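Local coordinates for cysteine protease-like VirA (PDB 3EB8), which is a secreted Shigella virulence effector required for entry into epithelial cells and spread within and between them, although its assigned tubulin-cleaving protease activity is disputed, at residues V112-N126 with E345-D357. Sequence-based numbering, arbitrary orientation.
Sequences VIETAINCCTSIIPN and ESRQVSFAIISPD
S122 and F351 pair antiparallel in the mixed sheet, where the short strand 121-123 lies between strands 86-87 and 348-356; further along strand 348-356, I354 packs against helix 110-118. S122 N reaches F351 O at 2.9 Å, and F351 N returns to S122 O. The ladder then steps on to I124 N, bonded to V349 O at 3.0 Å, across the non-hydrogen-bonded pair I123 and S350. Beside it, T121 holds its hydroxyl between backbone N and carbonyl carbon (chi1 50°), which sets OG1 2.5 Å from S350 OG and leaves CG2 lying 3.6 Å from A352 CB. Q86 also hydrogen-bonds S350 OG, so this buried hydroxyl has two partners. I124 brings CG1 to F351 CD1 (3.6 Å), obliquely to the ring; the F351 side chain also touches I254 of helix 245-265. Against the helix and the turn after it, I354 uses all its branches: CG1 lies on A116 CA, CD1 meets SG of C119, just past the helix, at 3.6 Å, and CG2 sits near T115 CG2 and V112 O. V112 CG2 extends the apolar patch to P356. Chemistry thus divides along strand 348-356, with backbone bonds and a hydroxyl pair fixing the register at one end and mainly apolar contacts seating the helix at the other.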
loop_
_atom_site.group_PDB
_atom_site.type_symbol
_atom_site.label_atom_id
_atom_site.label_comp_id
_atom_site.label_asym_id
_atom_site.label_seq_id
_atom_site.Cartn_x
_atom_site.Cartn_y
_atom_site.Cartn_z
ATOM N N VAL A 112 15.927 -3.102 0.706
ATOM C CA VAL A 112 15.177 -1.870 0.484
ATOM C C VAL A 112 13.720 -2.206 0.127
ATOM O O VAL A 112 12.773 -1.660 0.698
ATOM C CB VAL A 112 15.852 -0.988 -0.595
ATOM C CG1 VAL A 112 14.856 -0.012 -1.203
ATOM C CG2 VAL A 112 17.028 -0.248 0.007
ATOM N N ILE A 113 13.550 -3.146 -0.796
ATOM C CA ILE A 113 12.226 -3.628 -1.176
ATOM C C ILE A 113 11.480 -4.138 0.046
ATOM O O ILE A 113 10.324 -3.770 0.277
ATOM C CB ILE A 113 12.323 -4.751 -2.227
ATOM C CG1 ILE A 113 12.630 -4.157 -3.604
ATOM C CG2 ILE A 113 11.034 -5.558 -2.285
ATOM C CD1 ILE A 113 13.388 -5.110 -4.511
ATOM N N GLU A 114 12.144 -4.984 0.825
ATOM C CA GLU A 114 11.547 -5.556 2.033
ATOM C C GLU A 114 11.136 -4.478 3.047
ATOM O O GLU A 114 10.005 -4.469 3.538
ATOM C CB GLU A 114 12.513 -6.550 2.674
ATOM C CG GLU A 114 12.073 -7.060 4.015
ATOM C CD GLU A 114 10.955 -8.070 3.896
ATOM O OE1 GLU A 114 10.586 -8.413 2.748
ATOM O OE2 GLU A 114 10.445 -8.518 4.949
ATOM N N THR A 115 12.064 -3.571 3.337
ATOM C CA THR A 115 11.799 -2.449 4.218
ATOM C C THR A 115 10.632 -1.612 3.717
ATOM O O THR A 115 9.766 -1.243 4.497
ATOM C CB THR A 115 13.024 -1.541 4.337
ATOM O OG1 THR A 115 14.125 -2.302 4.844
ATOM C CG2 THR A 115 12.721 -0.338 5.257
ATOM N N ALA A 116 10.609 -1.309 2.422
ATOM C CA ALA A 116 9.513 -0.528 1.853
ATOM C C ALA A 116 8.179 -1.252 2.007
ATOM O O ALA A 116 7.161 -0.632 2.338
ATOM C CB ALA A 116 9.769 -0.215 0.398
ATOM N N ILE A 117 8.182 -2.559 1.761
ATOM C CA ILE A 117 6.968 -3.342 1.889
ATOM C C ILE A 117 6.369 -3.203 3.297
ATOM O O ILE A 117 5.159 -3.060 3.464
ATOM C CB ILE A 117 7.208 -4.830 1.529
ATOM C CG1 ILE A 117 7.371 -5.006 0.013
ATOM C CG2 ILE A 117 6.077 -5.705 2.023
ATOM C CD1 ILE A 117 7.672 -6.456 -0.404
ATOM N N ASN A 118 7.223 -3.194 4.308
ATOM C CA ASN A 118 6.746 -3.217 5.686
ATOM C C ASN A 118 6.786 -1.898 6.481
ATOM O O ASN A 118 6.543 -1.898 7.688
ATOM C CB ASN A 118 7.462 -4.328 6.453
ATOM C CG ASN A 118 7.154 -5.706 5.885
ATOM O OD1 ASN A 118 8.055 -6.444 5.489
ATOM N ND2 ASN A 118 5.868 -6.045 5.815
ATOM N N CYS A 119 7.083 -0.774 5.833
ATOM C CA CYS A 119 7.214 0.465 6.599
ATOM C C CYS A 119 5.917 1.276 6.654
ATOM O O CYS A 119 5.094 1.205 5.739
ATOM C CB CYS A 119 8.387 1.330 6.098
ATOM S SG CYS A 119 8.070 2.284 4.611
ATOM N N CYS A 120 5.728 2.021 7.740
ATOM C CA CYS A 120 4.571 2.898 7.867
ATOM C C CYS A 120 4.755 4.048 6.898
ATOM O O CYS A 120 5.838 4.214 6.357
ATOM C CB CYS A 120 4.451 3.436 9.296
ATOM S SG CYS A 120 5.779 4.590 9.818
ATOM N N THR A 121 3.714 4.835 6.674
ATOM C CA THR A 121 3.821 5.991 5.779
ATOM C C THR A 121 3.101 7.187 6.401
ATOM O O THR A 121 2.384 7.027 7.390
ATOM C CB THR A 121 3.203 5.678 4.416
ATOM O OG1 THR A 121 1.897 5.118 4.622
ATOM C CG2 THR A 121 4.070 4.668 3.644
ATOM N N SER A 122 3.293 8.374 5.828
ATOM C CA SER A 122 2.682 9.602 6.351
ATOM C C SER A 122 1.567 10.123 5.443
ATOM O O SER A 122 1.761 10.309 4.239
ATOM C CB SER A 122 3.745 10.689 6.545
ATOM O OG SER A 122 3.175 11.900 7.015
ATOM N N ILE A 123 0.403 10.366 6.027
ATOM C CA ILE A 123 -0.761 10.776 5.266
ATOM C C ILE A 123 -0.589 12.198 4.726
ATOM O O ILE A 123 -0.198 13.100 5.460
ATOM C CB ILE A 123 -2.028 10.693 6.140
ATOM C CG1 ILE A 123 -2.320 9.242 6.503
ATOM C CG2 ILE A 123 -3.233 11.342 5.456
ATOM C CD1 ILE A 123 -3.229 9.091 7.706
ATOM N N ILE A 124 -0.866 12.373 3.437
ATOM C CA ILE A 124 -0.934 13.679 2.805
ATOM C C ILE A 124 -2.353 14.201 2.979
ATOM O O ILE A 124 -3.300 13.607 2.466
ATOM C CB ILE A 124 -0.625 13.571 1.293
ATOM C CG1 ILE A 124 0.702 12.833 1.067
ATOM C CG2 ILE A 124 -0.601 14.926 0.648
ATOM C CD1 ILE A 124 1.831 13.347 1.936
ATOM N N PRO A 125 -2.523 15.292 3.735
ATOM C CA PRO A 125 -3.876 15.812 3.970
ATOM C C PRO A 125 -4.586 16.207 2.671
ATOM O O PRO A 125 -4.040 16.959 1.858
ATOM C CB PRO A 125 -3.635 17.050 4.845
ATOM C CG PRO A 125 -2.316 16.813 5.491
ATOM C CD PRO A 125 -1.501 16.054 4.472
ATOM N N ASN A 126 -5.798 15.685 2.494
ATOM C CA ASN A 126 -6.593 15.908 1.292
ATOM C C ASN A 126 -7.865 16.692 1.573
ATOM O O ASN A 126 -8.966 16.137 1.510
ATOM C CB ASN A 126 -6.977 14.566 0.650
ATOM C CG ASN A 126 -5.828 13.926 -0.117
ATOM O OD1 ASN A 126 -4.909 14.615 -0.566
ATOM N ND2 ASN A 126 -5.882 12.599 -0.278
ATOM N N GLU A 345 -12.029 11.678 -2.690
ATOM C CA GLU A 345 -12.331 11.977 -1.296
ATOM C C GLU A 345 -12.328 10.753 -0.388
ATOM O O GLU A 345 -12.088 10.868 0.806
ATOM C CB GLU A 345 -13.679 12.702 -1.179
ATOM C CG GLU A 345 -14.725 12.215 -2.173
ATOM C CD GLU A 345 -15.876 13.201 -2.366
ATOM O OE1 GLU A 345 -16.646 13.417 -1.401
ATOM O OE2 GLU A 345 -16.016 13.747 -3.487
ATOM N N SER A 346 -12.613 9.578 -0.930
ATOM C CA SER A 346 -12.592 8.385 -0.082
ATOM C C SER A 346 -11.297 7.578 -0.144
ATOM O O SER A 346 -11.189 6.522 0.488
ATOM C CB SER A 346 -13.809 7.493 -0.339
ATOM O OG SER A 346 -14.254 7.623 -1.670
ATOM N N ARG A 347 -10.311 8.075 -0.886
ATOM C CA ARG A 347 -9.003 7.422 -0.907
ATOM C C ARG A 347 -8.071 8.156 0.025
ATOM O O ARG A 347 -8.025 9.382 0.019
ATOM C CB ARG A 347 -8.371 7.411 -2.298
ATOM C CG ARG A 347 -9.201 6.839 -3.397
ATOM C CD ARG A 347 -8.542 7.123 -4.702
ATOM N NE ARG A 347 -9.543 7.305 -5.726
ATOM C CZ ARG A 347 -9.336 7.927 -6.877
ATOM N NH1 ARG A 347 -8.141 8.424 -7.170
ATOM N NH2 ARG A 347 -10.332 8.044 -7.742
ATOM N N GLN A 348 -7.337 7.410 0.835
ATOM C CA GLN A 348 -6.285 8.015 1.628
ATOM C C GLN A 348 -4.914 7.684 1.055
ATOM O O GLN A 348 -4.599 6.524 0.752
ATOM C CB GLN A 348 -6.365 7.576 3.071
ATOM C CG GLN A 348 -5.433 8.335 3.970
ATOM C CD GLN A 348 -5.582 7.891 5.401
ATOM O OE1 GLN A 348 -5.080 6.826 5.784
ATOM N NE2 GLN A 348 -6.296 8.692 6.207
ATOM N N VAL A 349 -4.112 8.724 0.914
ATOM C CA VAL A 349 -2.821 8.623 0.259
ATOM C C VAL A 349 -1.728 8.945 1.258
ATOM O O VAL A 349 -1.854 9.889 2.049
ATOM C CB VAL A 349 -2.765 9.561 -0.971
ATOM C CG1 VAL A 349 -1.360 9.647 -1.539
ATOM C CG2 VAL A 349 -3.742 9.070 -2.028
ATOM N N SER A 350 -0.671 8.135 1.245
ATOM C CA SER A 350 0.440 8.309 2.176
ATOM C C SER A 350 1.761 8.036 1.470
ATOM O O SER A 350 1.785 7.321 0.481
ATOM C CB SER A 350 0.285 7.370 3.356
ATOM O OG SER A 350 0.298 6.028 2.905
ATOM N N PHE A 351 2.851 8.600 1.993
ATOM C CA PHE A 351 4.172 8.496 1.381
ATOM C C PHE A 351 5.235 8.032 2.363
ATOM O O PHE A 351 5.160 8.313 3.547
ATOM C CB PHE A 351 4.635 9.856 0.867
ATOM C CG PHE A 351 4.102 10.219 -0.470
ATOM C CD1 PHE A 351 2.743 10.427 -0.656
ATOM C CD2 PHE A 351 4.962 10.393 -1.545
ATOM C CE1 PHE A 351 2.248 10.777 -1.889
ATOM C CE2 PHE A 351 4.473 10.758 -2.789
ATOM C CZ PHE A 351 3.114 10.951 -2.964
ATOM N N ALA A 352 6.253 7.364 1.848
ATOM C CA ALA A 352 7.486 7.199 2.585
ATOM C C ALA A 352 8.652 7.055 1.618
ATOM O O ALA A 352 8.500 6.573 0.495
ATOM C CB ALA A 352 7.418 5.982 3.547
ATOM N N ILE A 353 9.822 7.482 2.069
ATOM C CA ILE A 353 11.051 7.206 1.363
ATOM C C ILE A 353 11.838 6.134 2.115
ATOM O O ILE A 353 11.986 6.186 3.340
ATOM C CB ILE A 353 11.888 8.480 1.151
ATOM C CG1 ILE A 353 11.207 9.382 0.116
ATOM C CG2 ILE A 353 13.271 8.140 0.628
ATOM C CD1 ILE A 353 11.891 10.720 -0.062
ATOM N N ILE A 354 12.306 5.146 1.361
ATOM C CA ILE A 354 13.121 4.067 1.889
ATOM C C ILE A 354 14.490 4.160 1.220
ATOM O O ILE A 354 14.596 4.128 -0.008
ATOM C CB ILE A 354 12.472 2.691 1.644
ATOM C CG1 ILE A 354 11.151 2.570 2.425
ATOM C CG2 ILE A 354 13.413 1.577 2.031
ATOM C CD1 ILE A 354 9.958 3.230 1.754
ATOM N N SER A 355 15.529 4.325 2.032
ATOM C CA SER A 355 16.879 4.531 1.524
ATOM C C SER A 355 17.812 3.378 1.884
ATOM O O SER A 355 17.726 2.831 3.001
ATOM C CB SER A 355 17.453 5.832 2.093
ATOM O OG SER A 355 18.809 5.995 1.722
ATOM N N PRO A 356 18.705 3.004 0.943
ATOM C CA PRO A 356 19.813 2.112 1.291
ATOM C C PRO A 356 20.626 2.843 2.338
ATOM O O PRO A 356 20.607 4.082 2.358
ATOM C CB PRO A 356 20.630 2.027 0.000
ATOM C CG PRO A 356 19.786 2.595 -1.071
ATOM C CD PRO A 356 18.832 3.538 -0.424
ATOM N N ASP A 357 21.316 2.120 3.208
ATOM C CA ASP A 357 22.186 2.789 4.170
ATOM C C ASP A 357 23.474 3.197 3.481
ATOM O O ASP A 357 23.585 2.955 2.283
ATOM C CB ASP A 357 22.481 1.909 5.380
ATOM C CG ASP A 357 22.923 2.721 6.565
ATOM O OD1 ASP A 357 23.441 3.829 6.340
ATOM O OD2 ASP A 357 22.738 2.277 7.714
#